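Local coordinates for protein beta-mannosidase (PDB 4CVU) that probably hydrolyses terminal, non-reducing beta-D-mannose residues from beta-mannosides, as a fungal glycoside hydrolase of family 2, at residues Thr887-Pro892 against Glu929-Glu934; Asn42-Ile47 against Ala83-Thr88. All coordinates share one frame; numbering follows the deposited sequence.

Contact 1: Thr887-Pro892 against Glu929-Glu934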
ATOM      1  N   THR A 887     -28.985  -5.213  -9.011  1.00 31.81           N
ATOM      2  CA  THR A 887     -28.832  -4.053  -8.090  1.00 32.92           C
ATOM      3  C   THR A 887     -27.899  -4.438  -6.995  1.00 33.13           C
ATOM      4  O   THR A 887     -28.063  -5.517  -6.427  1.00 32.27           O
ATOM      5  CB  THR A 887     -30.211  -3.700  -7.512  1.00 34.66           C
ATOM      6  OG1 THR A 887     -31.150  -3.583  -8.589  1.00 35.07           O
ATOM      7  CG2 THR A 887     -30.203  -2.388  -6.719  1.00 34.43           C
ATOM      8  N   TRP A 888     -26.958  -3.539  -6.601  1.00 34.08           N
ATOM      9  CA  TRP A 888     -25.828  -3.975  -5.820  1.00 32.87           C
ATOM     10  C   TRP A 888     -25.440  -2.871  -4.885  1.00 33.04           C
ATOM     11  O   TRP A 888     -25.071  -1.819  -5.362  1.00 33.48           O
ATOM     12  CB  TRP A 888     -24.627  -4.298  -6.744  1.00 34.87           C
ATOM     13  CG  TRP A 888     -23.405  -4.754  -5.997  1.00 35.65           C
ATOM     14  CD1 TRP A 888     -22.243  -4.042  -5.798  1.00 36.85           C
ATOM     15  CD2 TRP A 888     -23.248  -5.993  -5.292  1.00 37.32           C
ATOM     16  NE1 TRP A 888     -21.350  -4.797  -5.040  1.00 38.68           N
ATOM     17  CE2 TRP A 888     -21.951  -5.987  -4.705  1.00 37.90           C
ATOM     18  CE3 TRP A 888     -24.051  -7.118  -5.128  1.00 37.45           C
ATOM     19  CZ2 TRP A 888     -21.474  -7.038  -3.965  1.00 37.64           C
ATOM     20  CZ3 TRP A 888     -23.566  -8.176  -4.373  1.00 37.87           C
ATOM     21  CH2 TRP A 888     -22.303  -8.134  -3.800  1.00 38.34           C
ATOM     22  N   LEU A 889     -25.497  -3.164  -3.595  1.00 32.45           N
ATOM     23  CA  LEU A 889     -25.058  -2.268  -2.532  1.00 34.17           C
ATOM     24  C   LEU A 889     -23.671  -2.645  -2.157  1.00 33.82           C
ATOM     25  O   LEU A 889     -23.365  -3.830  -2.056  1.00 33.81           O
ATOM     26  CB  LEU A 889     -25.970  -2.440  -1.339  1.00 35.49           C
ATOM     27  CG  LEU A 889     -27.447  -2.062  -1.604  1.00 36.39           C
ATOM     28  CD1 LEU A 889     -28.347  -2.840  -0.676  1.00 37.96           C
ATOM     29  CD2 LEU A 889     -27.652  -0.597  -1.410  1.00 37.86           C
ATOM     30  N   THR A 890     -22.821  -1.642  -1.910  1.00 33.62           N
ATOM     31  CA  THR A 890     -21.470  -1.863  -1.583  1.00 34.41           C
ATOM     32  C   THR A 890     -21.264  -1.119  -0.283  1.00 34.14           C
ATOM     33  O   THR A 890     -21.458   0.068  -0.296  1.00 34.27           O
ATOM     34  CB  THR A 890     -20.496  -1.242  -2.640  1.00 35.14           C
ATOM     35  OG1 THR A 890     -20.750  -1.800  -3.931  1.00 35.24           O
ATOM     36  CG2 THR A 890     -19.047  -1.527  -2.229  1.00 36.27           C
ATOM     37  N   HIS A 891     -20.932  -1.828   0.803  1.00 33.94           N
ATOM     38  CA  HIS A 891     -20.525  -1.183   2.078  1.00 34.88           C
ATOM     39  C   HIS A 891     -19.056  -0.748   2.011  1.00 35.59           C
ATOM     40  O   HIS A 891     -18.270  -1.344   1.300  1.00 33.58           O
ATOM     41  CB  HIS A 891     -20.806  -2.136   3.252  1.00 34.56           C
ATOM     42  CG  HIS A 891     -19.848  -3.277   3.376  1.00 35.44           C
ATOM     43  ND1 HIS A 891     -18.655  -3.163   4.054  1.00 35.31           N
ATOM     44  CD2 HIS A 891     -19.923  -4.558   2.954  1.00 34.29           C
ATOM     45  CE1 HIS A 891     -18.028  -4.323   4.032  1.00 36.43           C
ATOM     46  NE2 HIS A 891     -18.777  -5.181   3.358  1.00 35.85           N
ATOM     47  N   PRO A 892     -18.677   0.308   2.757  1.00 36.64           N
ATOM     48  CA  PRO A 892     -17.324   0.795   2.671  1.00 37.91           C
ATOM     49  C   PRO A 892     -16.335  -0.054   3.451  1.00 38.90           C
ATOM     50  O   PRO A 892     -16.718  -0.976   4.172  1.00 37.95           O
ATOM     51  CB  PRO A 892     -17.419   2.183   3.326  1.00 38.29           C
ATOM     52  CG  PRO A 892     -18.461   2.006   4.358  1.00 37.72           C
ATOM     53  CD  PRO A 892     -19.483   1.114   3.676  1.00 37.22           C
ATOM     54  N   GLU A 929     -23.644   6.497   5.440  1.00 44.24           N
ATOM     55  CA  GLU A 929     -23.531   7.573   4.465  1.00 48.11           C
ATOM     56  C   GLU A 929     -22.582   7.272   3.311  1.00 46.96           C
ATOM     57  O   GLU A 929     -22.621   7.976   2.312  1.00 45.02           O
ATOM     58  CB  GLU A 929     -22.975   8.835   5.123  1.00 51.06           C
ATOM     59  CG  GLU A 929     -23.804   9.361   6.266  1.00 54.65           C
ATOM     60  CD  GLU A 929     -23.061  10.431   7.051  1.00 59.72           C
ATOM     61  OE1 GLU A 929     -22.059  10.977   6.529  1.00 63.09           O
ATOM     62  OE2 GLU A 929     -23.478  10.733   8.191  1.00 61.93           O
ATOM     63  N   GLN A 930     -21.702   6.280   3.481  1.00 44.32           N
ATOM     64  CA  GLN A 930     -20.702   5.935   2.462  1.00 45.37           C
ATOM     65  C   GLN A 930     -21.161   4.735   1.664  1.00 41.83           C
ATOM     66  O   GLN A 930     -20.498   4.331   0.733  1.00 41.90           O
ATOM     67  CB  GLN A 930     -19.343   5.655   3.089  1.00 47.04           C
ATOM     68  CG  GLN A 930     -18.850   6.768   4.038  1.00 52.46           C
ATOM     69  CD  GLN A 930     -17.980   6.228   5.179  1.00 61.02           C
ATOM     70  OE1 GLN A 930     -17.505   5.068   5.129  1.00 60.91           O
ATOM     71  NE2 GLN A 930     -17.774   7.054   6.232  1.00 61.49           N
ATOM     72  N   VAL A 931     -22.299   4.160   2.015  1.00 39.35           N
ATOM     73  CA  VAL A 931     -22.794   3.010   1.232  1.00 36.24           C
ATOM     74  C   VAL A 931     -23.220   3.522  -0.120  1.00 36.04           C
ATOM     75  O   VAL A 931     -23.791   4.610  -0.192  1.00 34.60           O
ATOM     76  CB  VAL A 931     -23.971   2.330   1.925  1.00 36.59           C
ATOM     77  CG1 VAL A 931     -24.589   1.244   1.034  1.00 36.37           C
ATOM     78  CG2 VAL A 931     -23.542   1.734   3.256  1.00 37.18           C
ATOM     79  N   THR A 932     -23.058   2.714  -1.194  1.00 33.82           N
ATOM     80  CA  THR A 932     -23.438   3.146  -2.524  1.00 33.71           C
ATOM     81  C   THR A 932     -24.287   2.033  -3.130  1.00 32.79           C
ATOM     82  O   THR A 932     -24.289   0.922  -2.595  1.00 31.55           O
ATOM     83  CB  THR A 932     -22.217   3.345  -3.478  1.00 35.38           C
ATOM     84  OG1 THR A 932     -21.580   2.062  -3.714  1.00 34.67           O
ATOM     85  CG2 THR A 932     -21.181   4.321  -2.886  1.00 36.52           C
ATOM     86  N   VAL A 933     -25.051   2.371  -4.160  1.00 32.47           N
ATOM     87  CA  VAL A 933     -25.860   1.375  -4.913  1.00 32.62           C
ATOM     88  C   VAL A 933     -25.587   1.490  -6.406  1.00 33.11           C
ATOM     89  O   VAL A 933     -25.280   2.559  -6.906  1.00 32.85           O
ATOM     90  CB  VAL A 933     -27.375   1.494  -4.577  1.00 33.45           C
ATOM     91  CG1 VAL A 933     -27.977   2.817  -5.025  1.00 34.48           C
ATOM     92  CG2 VAL A 933     -28.189   0.329  -5.203  1.00 33.85           C
ATOM     93  N   GLU A 934     -25.731   0.387  -7.159  1.00 32.75           N
ATOM     94  CA  GLU A 934     -25.449   0.454  -8.565  1.00 32.81           C
ATOM     95  C   GLU A 934     -26.194  -0.697  -9.155  1.00 33.11           C
ATOM     96  O   GLU A 934     -26.804  -1.454  -8.410  1.00 31.70           O
ATOM     97  CB  GLU A 934     -23.950   0.256  -8.845  1.00 34.49           C
ATOM     98  CG  GLU A 934     -23.480  -1.192  -8.678  1.00 36.18           C
ATOM     99  CD  GLU A 934     -21.974  -1.302  -8.707  1.00 39.55           C
ATOM    100  OE1 GLU A 934     -21.286  -0.695  -7.808  1.00 39.15           O
ATOM    101  OE2 GLU A 934     -21.455  -1.964  -9.644  1.00 39.24           O
TER
HETATM  102  O   HOH W   1     -22.417  -0.037  -5.049  1.00 33.03           O
HETATM  103  O   HOH W   2     -18.906   2.081  -0.190  1.00 47.90           O

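Contact 2: Asn42-Ile47 against Ala83-Thr88. With NAG (2-acetamido-2-deoxy-beta-D-glucopyranose), chain I; NAG (2-acetamido-2-deoxy-beta-D-glucopyranose), chain C.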
ATOM      1  N   ASN A  42      17.184 -16.199  14.533  1.00 45.02           N
ATOM      2  CA  ASN A  42      17.299 -16.889  13.269  1.00 45.21           C
ATOM      3  C   ASN A  42      18.453 -17.877  13.297  1.00 49.03           C
ATOM      4  O   ASN A  42      19.014 -18.165  14.357  1.00 48.30           O
ATOM      5  CB  ASN A  42      17.404 -15.879  12.131  1.00 46.15           C
ATOM      6  CG  ASN A  42      18.750 -15.191  12.061  1.00 45.76           C
ATOM      7  OD1 ASN A  42      19.325 -14.785  13.079  1.00 44.28           O
ATOM      8  ND2 ASN A  42      19.226 -14.987  10.827  1.00 46.27           N
ATOM      9  N   GLU A  43      18.794 -18.430  12.140  1.00 49.18           N
ATOM     10  CA  GLU A  43      19.870 -19.405  12.052  1.00 49.82           C
ATOM     11  C   GLU A  43      21.270 -18.782  12.065  1.00 51.20           C
ATOM     12  O   GLU A  43      22.207 -19.383  12.585  1.00 52.16           O
ATOM     13  CB  GLU A  43      19.694 -20.238  10.775  1.00 49.40           C
ATOM     14  CG  GLU A  43      20.643 -21.409  10.681  1.00 50.25           C
ATOM     15  CD  GLU A  43      20.307 -22.355   9.535  1.00 50.64           C
ATOM     16  OE1 GLU A  43      19.136 -22.415   9.063  1.00 45.78           O
ATOM     17  OE2 GLU A  43      21.231 -23.054   9.106  1.00 49.82           O
ATOM     18  N   TYR A  44      21.419 -17.592  11.505  1.00 50.89           N
ATOM     19  CA  TYR A  44      22.731 -17.015  11.287  1.00 52.83           C
ATOM     20  C   TYR A  44      23.166 -16.008  12.366  1.00 55.06           C
ATOM     21  O   TYR A  44      24.106 -15.258  12.167  1.00 58.67           O
ATOM     22  CB  TYR A  44      22.804 -16.454   9.849  1.00 52.33           C
ATOM     23  CG  TYR A  44      22.320 -17.492   8.836  1.00 53.46           C
ATOM     24  CD1 TYR A  44      22.980 -18.717   8.696  1.00 52.47           C
ATOM     25  CD2 TYR A  44      21.186 -17.276   8.070  1.00 50.76           C
ATOM     26  CE1 TYR A  44      22.533 -19.680   7.809  1.00 53.40           C
ATOM     27  CE2 TYR A  44      20.738 -18.232   7.171  1.00 52.80           C
ATOM     28  CZ  TYR A  44      21.417 -19.434   7.042  1.00 52.23           C
ATOM     29  OH  TYR A  44      20.961 -20.386   6.169  1.00 51.68           O
ATOM     30  N   GLY A  45      22.510 -16.009  13.517  1.00 55.82           N
ATOM     31  CA  GLY A  45      22.933 -15.152  14.633  1.00 56.96           C
ATOM     32  C   GLY A  45      22.742 -13.644  14.492  1.00 56.80           C
ATOM     33  O   GLY A  45      23.210 -12.893  15.334  1.00 57.23           O
ATOM     34  N   ASN A  46      22.038 -13.195  13.456  1.00 55.25           N
ATOM     35  CA  ASN A  46      21.929 -11.760  13.181  1.00 54.49           C
ATOM     36  C   ASN A  46      20.511 -11.174  13.225  1.00 53.15           C
ATOM     37  O   ASN A  46      20.324 -10.012  12.911  1.00 52.50           O
ATOM     38  CB  ASN A  46      22.629 -11.414  11.857  1.00 56.21           C
ATOM     39  CG  ASN A  46      22.129 -12.225  10.682  1.00 57.15           C
ATOM     40  OD1 ASN A  46      21.258 -13.063  10.818  1.00 52.55           O
ATOM     41  ND2 ASN A  46      22.710 -11.971   9.509  1.00 61.61           N
ATOM     42  N   ILE A  47      19.531 -11.978  13.617  1.00 52.01           N
ATOM     43  CA  ILE A  47      18.161 -11.513  13.816  1.00 50.50           C
ATOM     44  C   ILE A  47      17.644 -11.991  15.165  1.00 50.45           C
ATOM     45  O   ILE A  47      17.589 -13.201  15.420  1.00 49.51           O
ATOM     46  CB  ILE A  47      17.225 -11.986  12.686  1.00 49.84           C
ATOM     47  CG1 ILE A  47      17.706 -11.427  11.341  1.00 49.59           C
ATOM     48  CG2 ILE A  47      15.810 -11.502  12.950  1.00 50.15           C
ATOM     49  CD1 ILE A  47      16.926 -11.870  10.120  1.00 49.40           C
ATOM     50  N   ALA A  83      11.395 -19.033   5.238  1.00 39.80           N
ATOM     51  CA  ALA A  83      11.177 -20.485   5.193  1.00 39.83           C
ATOM     52  C   ALA A  83      12.496 -21.260   4.981  1.00 41.74           C
ATOM     53  O   ALA A  83      12.588 -22.418   5.347  1.00 42.50           O
ATOM     54  CB  ALA A  83      10.214 -20.829   4.069  1.00 39.88           C
ATOM     55  N   ALA A  84      13.460 -20.647   4.321  1.00 42.08           N
ATOM     56  CA  ALA A  84      14.707 -21.303   4.002  1.00 43.16           C
ATOM     57  C   ALA A  84      15.676 -21.535   5.184  1.00 45.01           C
ATOM     58  O   ALA A  84      16.699 -22.176   5.003  1.00 47.62           O
ATOM     59  CB  ALA A  84      15.393 -20.598   2.853  1.00 43.44           C
ATOM     60  N   GLN A  85      15.391 -20.992   6.364  1.00 43.08           N
ATOM     61  CA  GLN A  85      16.263 -21.155   7.533  1.00 44.88           C
ATOM     62  C   GLN A  85      15.575 -21.575   8.840  1.00 45.47           C
ATOM     63  O   GLN A  85      14.377 -21.546   8.946  1.00 43.35           O
ATOM     64  CB  GLN A  85      17.066 -19.900   7.772  1.00 44.43           C
ATOM     65  CG  GLN A  85      16.255 -18.767   8.318  1.00 42.73           C
ATOM     66  CD  GLN A  85      17.075 -17.509   8.470  1.00 42.99           C
ATOM     67  OE1 GLN A  85      17.829 -17.404   9.385  1.00 44.71           O
ATOM     68  NE2 GLN A  85      16.910 -16.563   7.570  1.00 43.80           N
ATOM     69  N   ASN A  86      16.361 -21.989   9.826  1.00 45.05           N
ATOM     70  CA  ASN A  86      15.875 -22.302  11.177  1.00 46.11           C
ATOM     71  C   ASN A  86      15.485 -21.103  12.027  1.00 44.75           C
ATOM     72  O   ASN A  86      16.085 -20.076  11.945  1.00 45.49           O
ATOM     73  CB  ASN A  86      16.897 -23.094  11.997  1.00 47.92           C
ATOM     74  CG  ASN A  86      17.065 -24.539  11.545  1.00 50.90           C
ATOM     75  OD1 ASN A  86      17.035 -24.830  10.385  1.00 50.49           O
ATOM     76  ND2 ASN A  86      17.256 -25.431  12.488  1.00 51.44           N
ATOM     77  N   TRP A  87      14.482 -21.265  12.858  1.00 42.85           N
ATOM     78  CA  TRP A  87      14.098 -20.259  13.843  1.00 42.53           C
ATOM     79  C   TRP A  87      14.003 -20.911  15.198  1.00 41.91           C
ATOM     80  O   TRP A  87      13.377 -21.928  15.352  1.00 42.53           O
ATOM     81  CB  TRP A  87      12.741 -19.598  13.461  1.00 41.20           C
ATOM     82  CG  TRP A  87      12.903 -18.846  12.209  1.00 41.19           C
ATOM     83  CD1 TRP A  87      12.771 -19.348  10.941  1.00 39.98           C
ATOM     84  CD2 TRP A  87      13.360 -17.502  12.075  1.00 39.50           C
ATOM     85  NE1 TRP A  87      13.083 -18.381  10.026  1.00 40.55           N
ATOM     86  CE2 TRP A  87      13.452 -17.235  10.694  1.00 40.68           C
ATOM     87  CE3 TRP A  87      13.684 -16.491  12.989  1.00 40.63           C
ATOM     88  CZ2 TRP A  87      13.851 -15.985  10.188  1.00 39.74           C
ATOM     89  CZ3 TRP A  87      14.058 -15.248  12.503  1.00 39.18           C
ATOM     90  CH2 TRP A  87      14.138 -15.002  11.106  1.00 40.45           C
ATOM     91  N   THR A  88      14.590 -20.292  16.203  1.00 42.96           N
ATOM     92  CA  THR A  88      14.591 -20.872  17.518  1.00 43.30           C
ATOM     93  C   THR A  88      13.838 -19.983  18.483  1.00 44.95           C
ATOM     94  O   THR A  88      14.134 -18.764  18.589  1.00 45.67           O
ATOM     95  CB  THR A  88      16.044 -21.145  18.005  1.00 44.36           C
ATOM     96  OG1 THR A  88      16.646 -22.140  17.165  1.00 43.69           O
ATOM     97  CG2 THR A  88      16.072 -21.600  19.448  1.00 44.27           C
TER
HETATM   98  C1  NAG I1004      22.395 -12.652   8.259  1.00 54.39           C
HETATM   99  C2  NAG I1004      22.018 -11.643   7.171  1.00 56.66           C
HETATM  100  C3  NAG I1004      21.815 -12.326   5.827  1.00 59.18           C
HETATM  101  C4  NAG I1004      23.019 -13.169   5.464  1.00 62.43           C
HETATM  102  C5  NAG I1004      23.411 -14.106   6.609  1.00 58.38           C
HETATM  103  C6  NAG I1004      24.770 -14.715   6.319  1.00 61.70           C
HETATM  104  C7  NAG I1004      20.712  -9.871   8.246  1.00 59.82           C
HETATM  105  C8  NAG I1004      19.331  -9.322   8.460  1.00 59.65           C
HETATM  106  N2  NAG I1004      20.787 -10.962   7.493  1.00 58.22           N
HETATM  107  O3  NAG I1004      21.618 -11.364   4.816  1.00 62.53           O
HETATM  108  O4  NAG I1004      22.694 -13.912   4.309  1.00 64.68           O
HETATM  109  O5  NAG I1004      23.521 -13.415   7.844  1.00 55.70           O
HETATM  110  O6  NAG I1004      25.406 -15.011   7.548  1.00 67.06           O
HETATM  111  O7  NAG I1004      21.694  -9.321   8.748  1.00 64.88           O
HETATM  112  C1  NAG C   1      17.450 -26.806  12.270  1.00 43.62           C
HETATM  113  C2  NAG C   1      18.757 -27.210  12.999  1.00 42.96           C
HETATM  114  C3  NAG C   1      18.952 -28.718  12.943  1.00 46.56           C
HETATM  115  C4  NAG C   1      17.697 -29.479  13.364  1.00 46.25           C
HETATM  116  C5  NAG C   1      16.428 -28.918  12.673  1.00 45.64           C
HETATM  117  C6  NAG C   1      15.129 -29.545  13.227  1.00 43.96           C
HETATM  118  C7  NAG C   1      20.483 -25.506  13.006  1.00 41.57           C
HETATM  119  C8  NAG C   1      21.669 -24.865  12.349  1.00 44.89           C
HETATM  120  N2  NAG C   1      19.917 -26.551  12.408  1.00 42.27           N
HETATM  121  O3  NAG C   1      20.043 -29.054  13.788  1.00 49.49           O
HETATM  122  O4  NAG C   1      17.869 -30.841  12.998  1.00 47.98           O
HETATM  123  O5  NAG C   1      16.352 -27.510  12.818  1.00 43.90           O
HETATM  124  O6  NAG C   1      14.838 -29.094  14.540  1.00 41.16           O
HETATM  125  O7  NAG C   1      20.069 -25.057  14.052  1.00 40.84           O
HETATM  126  O   HOH W   3      17.496 -20.922  14.723  1.00 49.46           O
HETATM  127  O   HOH W   4      18.858 -19.953   4.671  1.00 48.64           O

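Contact 1: Thr887-Pro892 against Glu929-Glu934
Trp888 and Glu934 stand side by side on one face of an antiparallel strand pair, as do Thr890 and Thr932 two residues along. Both couples are hydrogen-bonded pairs: Trp888 N donates to Glu934 O at 2.8 Å and Glu934 N returns a bond to Trp888 O; Thr890 and Thr932 exchange bonds in the same way. CG of Trp888 is anti to its backbone N (chi1 180°), while CG of Glu934 sits between backbone N and carbonyl carbon (chi1 74°), and the glutamate chain then runs extended with its CG 3.8 Å from Trp888 CB. Its carboxylate carbon reaches the edge of the indole near the ring plane, CD to Trp888 CD1 4.0 Å, the two planes 81° apart. One water gathers the polar ends on this face: it accepts from Thr890 OG1 at 2.7 Å and from Thr932 OG1 at 2.6 Å, and donates to Glu934 OE1 and Trp888 O. On the other face Leu889 and Val933 form the non-hydrogen-bonded pair, with Leu889 CD2 3.8 Å from Val933 CB, and both side chains reach Leu866 of strand 864-869, which belongs to the other sheet of this Ig-fold beta-sandwich. Beyond the strands Val931 sets CG2 against Pro892 CD, and Gln930 OE1 lies 3.3 Å from Pro892 CG, the side chains of Pro892 and Gln930 crossing at about a right angle. The indole of Trp888 also meets the rings of Tyr731 and His673, so this face abuts other parts of the chain. The chemistry is thus divided by face: aliphatic packing binds the pair into the sandwich, whereas a single water in four hydrogen bonds ties two hydroxyls, a carboxylate and a backbone carbonyl together, and probably limits rotation of the threonine and glutamate ends.

Contact 2: Asn42-Ile47 against Ala83-Thr88
Gln85 OE1 accepts two hydrogen bonds from the facing loop, from Glu43 N at 3.1 Å and from Asn42 ND2 at 3.1 Å, the latter in the carbonyl plane on a lone pair. Gln85 NE2 is held by Trp81 O, which helps fix the amide's rotation. In return, CG of Glu43 is anti to its backbone N (chi1 -172°) and the chain runs on extended; its OE1 accepts from Asn86 N on the anti side, 2.9 Å and nearly straight, and forms a salt bridge with Arg161. Within the loop, Asn42 OD1 accepts from Ile47 N and Asn42 ND2 donates to Asn46 OD1. This loop is the hairpin connection between strands 38-41 and 48-51 in the galactose-binding-like beta-sandwich domain, and strand 87-91 pairs with strand 38-41. The apolar share is a CH-pi contact: Asn42 CB lies over the six-membered ring of Trp87, 3.7 Å from its centroid, while Ile47 CG2 approaches the ring edge. An alanine in place of Asn42 would probably leave Ile47 N and Asn46 OD1 without their mates in the loop and Gln85 OE1 with one donor fewer. Two N-glycans flank the contact, one bonded through Asn46 ND2, the other through Asn86 ND2, which also hydrogen-bonds Asn155 OD1.

Overall arrangement
The two contacts lie in separate beta-sandwich domains, their centres about 47 Å apart and their nearest atoms about 33 Å apart; their strands belong to different sheets. Contact 1 joins two neighbouring strands through regular backbone pairing, and is only partly buried: one face packs into the Ig-fold core, the other combines a buried indole with a hydrated cluster of polar ends. Contact 2 is mostly buried although it sits beside two attached sugars; there a hairpin loop meets the start of a strand, a side-chain amide and a carboxylate accept from backbone N-H groups, and one amide bonds to another. Aliphatic packing between sheets in contact 1 gives way to an asparagine CB over an indole face in contact 2.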